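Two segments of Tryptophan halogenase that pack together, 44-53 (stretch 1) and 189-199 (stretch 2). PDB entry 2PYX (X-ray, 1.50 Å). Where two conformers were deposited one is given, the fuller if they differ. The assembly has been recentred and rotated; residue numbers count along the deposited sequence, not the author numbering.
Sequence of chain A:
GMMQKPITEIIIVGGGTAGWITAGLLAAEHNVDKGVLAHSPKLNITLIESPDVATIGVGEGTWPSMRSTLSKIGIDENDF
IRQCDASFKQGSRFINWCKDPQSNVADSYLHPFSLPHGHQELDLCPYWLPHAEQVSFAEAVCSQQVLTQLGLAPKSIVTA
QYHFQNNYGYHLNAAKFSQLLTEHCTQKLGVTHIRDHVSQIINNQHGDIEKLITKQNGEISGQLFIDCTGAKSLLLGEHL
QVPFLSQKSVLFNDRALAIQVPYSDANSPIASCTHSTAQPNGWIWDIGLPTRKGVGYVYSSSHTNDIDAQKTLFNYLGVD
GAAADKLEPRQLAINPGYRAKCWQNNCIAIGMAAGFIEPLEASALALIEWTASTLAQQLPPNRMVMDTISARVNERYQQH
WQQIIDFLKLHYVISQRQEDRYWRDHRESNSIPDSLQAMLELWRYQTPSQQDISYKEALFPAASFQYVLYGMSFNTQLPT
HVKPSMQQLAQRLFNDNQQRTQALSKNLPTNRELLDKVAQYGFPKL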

# COMPACT_ATOMS: atom_id res chain seq x y z
N ASN A 44 -25.89 -11.91 1.52
CA ASN A 44 -25.84 -12.71 0.30
C ASN A 44 -24.94 -11.96 -0.65
O ASN A 44 -25.32 -10.94 -1.24
CB ASN A 44 -27.24 -12.90 -0.30
CG ASN A 44 -27.23 -13.83 -1.52
OD1 ASN A 44 -26.39 -14.72 -1.62
ND2 ASN A 44 -28.17 -13.60 -2.44
N ILE A 45 -23.71 -12.45 -0.77
CA ILE A 45 -22.67 -11.77 -1.53
C ILE A 45 -22.41 -12.51 -2.85
O ILE A 45 -22.14 -13.71 -2.85
CB ILE A 45 -21.37 -11.71 -0.72
CG1 ILE A 45 -21.56 -11.05 0.64
CG2 ILE A 45 -20.27 -11.00 -1.54
CD1 ILE A 45 -20.45 -11.41 1.58
N THR A 46 -22.53 -11.79 -3.96
CA THR A 46 -22.25 -12.31 -5.29
C THR A 46 -21.16 -11.44 -5.93
O THR A 46 -21.25 -10.21 -5.92
CB THR A 46 -23.52 -12.28 -6.17
OG1 THR A 46 -24.56 -13.06 -5.56
CG2 THR A 46 -23.23 -12.78 -7.60
N LEU A 47 -20.17 -12.09 -6.52
CA LEU A 47 -19.10 -11.45 -7.23
C LEU A 47 -19.20 -11.81 -8.70
O LEU A 47 -19.16 -13.00 -9.04
CB LEU A 47 -17.73 -11.79 -6.64
CG LEU A 47 -16.53 -10.97 -7.17
CD1 LEU A 47 -15.44 -10.87 -6.13
CD2 LEU A 47 -15.95 -11.58 -8.42
N ILE A 48 -19.34 -10.80 -9.56
CA ILE A 48 -19.42 -10.98 -11.02
C ILE A 48 -18.06 -10.57 -11.57
O ILE A 48 -17.66 -9.40 -11.46
CB ILE A 48 -20.52 -10.13 -11.67
CG1 ILE A 48 -21.89 -10.45 -11.05
CG2 ILE A 48 -20.52 -10.38 -13.20
CD1 ILE A 48 -22.99 -9.48 -11.42
N GLU A 49 -17.38 -11.54 -12.18
CA GLU A 49 -16.03 -11.37 -12.72
C GLU A 49 -16.08 -11.51 -14.25
O GLU A 49 -16.68 -12.45 -14.75
CB GLU A 49 -15.13 -12.44 -12.09
CG GLU A 49 -13.70 -12.29 -12.45
CD GLU A 49 -12.75 -13.19 -11.71
OE1 GLU A 49 -13.20 -14.08 -10.97
OE2 GLU A 49 -11.53 -12.98 -11.89
N SER A 50 -15.40 -10.60 -14.94
CA SER A 50 -15.28 -10.67 -16.40
C SER A 50 -14.58 -11.96 -16.80
O SER A 50 -13.60 -12.35 -16.16
CB SER A 50 -14.46 -9.49 -16.92
OG SER A 50 -14.33 -9.57 -18.33
N PRO A 51 -15.06 -12.63 -17.86
CA PRO A 51 -14.31 -13.78 -18.36
C PRO A 51 -13.06 -13.38 -19.17
O PRO A 51 -12.29 -14.25 -19.55
CB PRO A 51 -15.33 -14.49 -19.24
CG PRO A 51 -16.18 -13.41 -19.75
CD PRO A 51 -16.31 -12.42 -18.62
N ASP A 52 -12.85 -12.09 -19.41
CA ASP A 52 -11.68 -11.61 -20.14
C ASP A 52 -10.40 -11.80 -19.34
O ASP A 52 -10.39 -11.62 -18.12
CB ASP A 52 -11.83 -10.12 -20.45
CG ASP A 52 -13.06 -9.81 -21.27
OD1 ASP A 52 -13.53 -10.70 -22.02
OD2 ASP A 52 -13.57 -8.67 -21.15
N VAL A 53 -9.31 -12.16 -20.03
CA VAL A 53 -8.01 -12.33 -19.38
C VAL A 53 -7.54 -11.01 -18.78
O VAL A 53 -7.55 -9.97 -19.46
CB VAL A 53 -6.94 -12.85 -20.37
N LEU A 189 -16.33 -19.41 2.48
CA LEU A 189 -17.10 -18.24 2.96
C LEU A 189 -18.41 -18.01 2.25
O LEU A 189 -19.07 -17.02 2.50
CB LEU A 189 -16.24 -16.97 2.91
CG LEU A 189 -14.92 -16.98 3.68
CD1 LEU A 189 -14.27 -15.62 3.56
CD2 LEU A 189 -15.14 -17.34 5.12
N GLY A 190 -18.86 -18.93 1.39
CA GLY A 190 -20.20 -18.86 0.81
C GLY A 190 -20.49 -17.77 -0.22
O GLY A 190 -21.67 -17.47 -0.49
N VAL A 191 -19.43 -17.20 -0.79
CA VAL A 191 -19.57 -16.19 -1.83
C VAL A 191 -19.96 -16.86 -3.16
O VAL A 191 -19.36 -17.87 -3.56
CB VAL A 191 -18.29 -15.35 -1.95
CG1 VAL A 191 -18.40 -14.34 -3.08
CG2 VAL A 191 -18.07 -14.64 -0.61
N THR A 192 -20.98 -16.32 -3.80
CA THR A 192 -21.41 -16.78 -5.13
C THR A 192 -20.57 -16.10 -6.19
O THR A 192 -20.42 -14.87 -6.18
CB THR A 192 -22.87 -16.50 -5.35
OG1 THR A 192 -23.64 -17.21 -4.35
CG2 THR A 192 -23.30 -16.95 -6.76
N HIS A 193 -20.02 -16.89 -7.11
CA HIS A 193 -19.12 -16.41 -8.15
C HIS A 193 -19.82 -16.56 -9.50
O HIS A 193 -20.27 -17.66 -9.86
CB HIS A 193 -17.85 -17.25 -8.09
CG HIS A 193 -16.72 -16.76 -8.94
ND1 HIS A 193 -15.60 -17.52 -9.19
CD2 HIS A 193 -16.52 -15.57 -9.56
CE1 HIS A 193 -14.76 -16.82 -9.92
NE2 HIS A 193 -15.30 -15.64 -10.18
N ILE A 194 -19.91 -15.47 -10.25
CA ILE A 194 -20.47 -15.51 -11.62
C ILE A 194 -19.38 -15.01 -12.53
O ILE A 194 -18.82 -13.94 -12.30
CB ILE A 194 -21.71 -14.63 -11.78
CG1 ILE A 194 -22.83 -15.12 -10.89
CG2 ILE A 194 -22.15 -14.60 -13.26
CD1 ILE A 194 -24.02 -14.18 -10.86
N ARG A 195 -19.05 -15.79 -13.57
CA ARG A 195 -18.09 -15.37 -14.59
C ARG A 195 -18.86 -14.92 -15.82
O ARG A 195 -19.31 -15.77 -16.60
CB ARG A 195 -17.18 -16.53 -14.99
CG ARG A 195 -16.19 -16.99 -13.94
CD ARG A 195 -15.24 -15.88 -13.54
NE ARG A 195 -13.85 -16.33 -13.51
CZ ARG A 195 -12.88 -15.90 -14.32
NH1 ARG A 195 -13.12 -14.98 -15.25
NH2 ARG A 195 -11.66 -16.39 -14.18
N ASP A 196 -19.02 -13.61 -16.00
CA ASP A 196 -19.86 -13.06 -17.08
C ASP A 196 -19.67 -11.56 -17.27
O ASP A 196 -19.03 -10.90 -16.44
CB ASP A 196 -21.33 -13.33 -16.74
CG ASP A 196 -22.25 -13.32 -17.97
OD1 ASP A 196 -21.76 -13.06 -19.10
OD2 ASP A 196 -23.45 -13.60 -17.78
N HIS A 197 -20.22 -11.02 -18.36
CA HIS A 197 -20.24 -9.57 -18.60
C HIS A 197 -21.53 -8.95 -18.13
O HIS A 197 -22.58 -9.60 -18.11
CB HIS A 197 -20.09 -9.29 -20.09
CG HIS A 197 -18.90 -9.94 -20.70
ND1 HIS A 197 -18.93 -11.22 -21.19
CD2 HIS A 197 -17.63 -9.50 -20.87
CE1 HIS A 197 -17.74 -11.54 -21.67
NE2 HIS A 197 -16.93 -10.51 -21.48
N VAL A 198 -21.46 -7.66 -17.79
CA VAL A 198 -22.65 -6.88 -17.44
C VAL A 198 -23.05 -6.10 -18.68
O VAL A 198 -22.27 -5.28 -19.20
CB VAL A 198 -22.38 -5.94 -16.27
CG1 VAL A 198 -23.58 -5.06 -15.98
CG2 VAL A 198 -22.00 -6.77 -15.03
N SER A 199 -24.26 -6.35 -19.15
CA SER A 199 -24.75 -5.71 -20.36
C SER A 199 -25.49 -4.41 -20.08
O SER A 199 -25.42 -3.47 -20.87
CB SER A 199 -25.65 -6.66 -21.14
OG SER A 199 -24.92 -7.78 -21.61
O HOH W 1 -24.00 -15.71 -2.15
O HOH W 2 -22.84 -14.86 0.56

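Residues 44-49 and 192-195 form neighbouring parallel strands, their axes 19° apart and 4.7 Å at closest approach. The contact begins with water. At Asn-44, OD1 lies 2.6 Å from water 1, which also bonds to Ile-45 O (2.8 Å) and Thr-192 OG1 (2.7 Å). Water 2 accepts from Ile-45 N at 2.9 Å and reaches Gly-190 O at 3.0 Å. The two waters link the stretches around Ile-45, where the direct backbone pairing begins.

Pairing starts at Ile-45. Ile-45 O accepts from Thr-192 N at 3.0 Å. Its side chain meets Val-191, with Ile-45 CG2 4.1 Å from Val-191 CG1.

Thr-46 sits beside Thr-192 and makes no direct backbone N-H bond to it. Instead Thr-46 CA approaches Thr-192 O at 3.3 Å in a CA-H...O contact. Thr-46 CG2 also touches Ile-194 CD1 at 3.6 Å, so Thr-46 packs against a side chain further along its own face of the sheet.

Leu-47 bonds through both backbone groups. Leu-47 N donates to Thr-192 O at 2.8 Å, and Leu-47 O accepts from Ile-194 N at 2.9 Å. Both bonds are nearly straight. This is the parallel pattern: one residue bonds to the two residues that flank its partner, here His-193.

Ile-48 pairs with Ile-194 on the same face as Thr-46 and Thr-192. Ile-48 CG1 lies 4.2 Å from Ile-194 CB. Ile-48 CG2 reaches Val-198 CG2 at 4.3 Å, extending the apolar packing beyond the paired strands.

Glu-49 repeats the pattern of Leu-47. Glu-49 N donates to Ile-194 O at 2.8 Å, and Glu-49 O accepts from Asp-196 N at 2.9 Å, the latter bond more bent at 141°. Its side chain lies on the other face, with Leu-47, His-193 and Arg-195. His-193 NE2 donates to Glu-49 OE1 at 2.7 Å, at the edge of the ring. Glu-49 OE1 also forms a salt bridge with Arg-195 NE at 3.5 Å. The oxygen sits over the guanidinium face, so charge attraction acts without an N-H pointing at it.

After the strand, Ser-50 O comes within 2.8 Å of Arg-195 NH1, but the angle is too poor for a hydrogen bond. Ser-50 OG accepts from Asp-52 N at 3.1 Å within the turn. Pro-51 CD lies over the His-197 ring, 3.6 Å from its centroid, in a CH-pi contact. Asp-52 OD1 takes a weak hydrogen bond from His-197 NE2 at 3.4 Å, at the ring edge. Val-53 makes no contact.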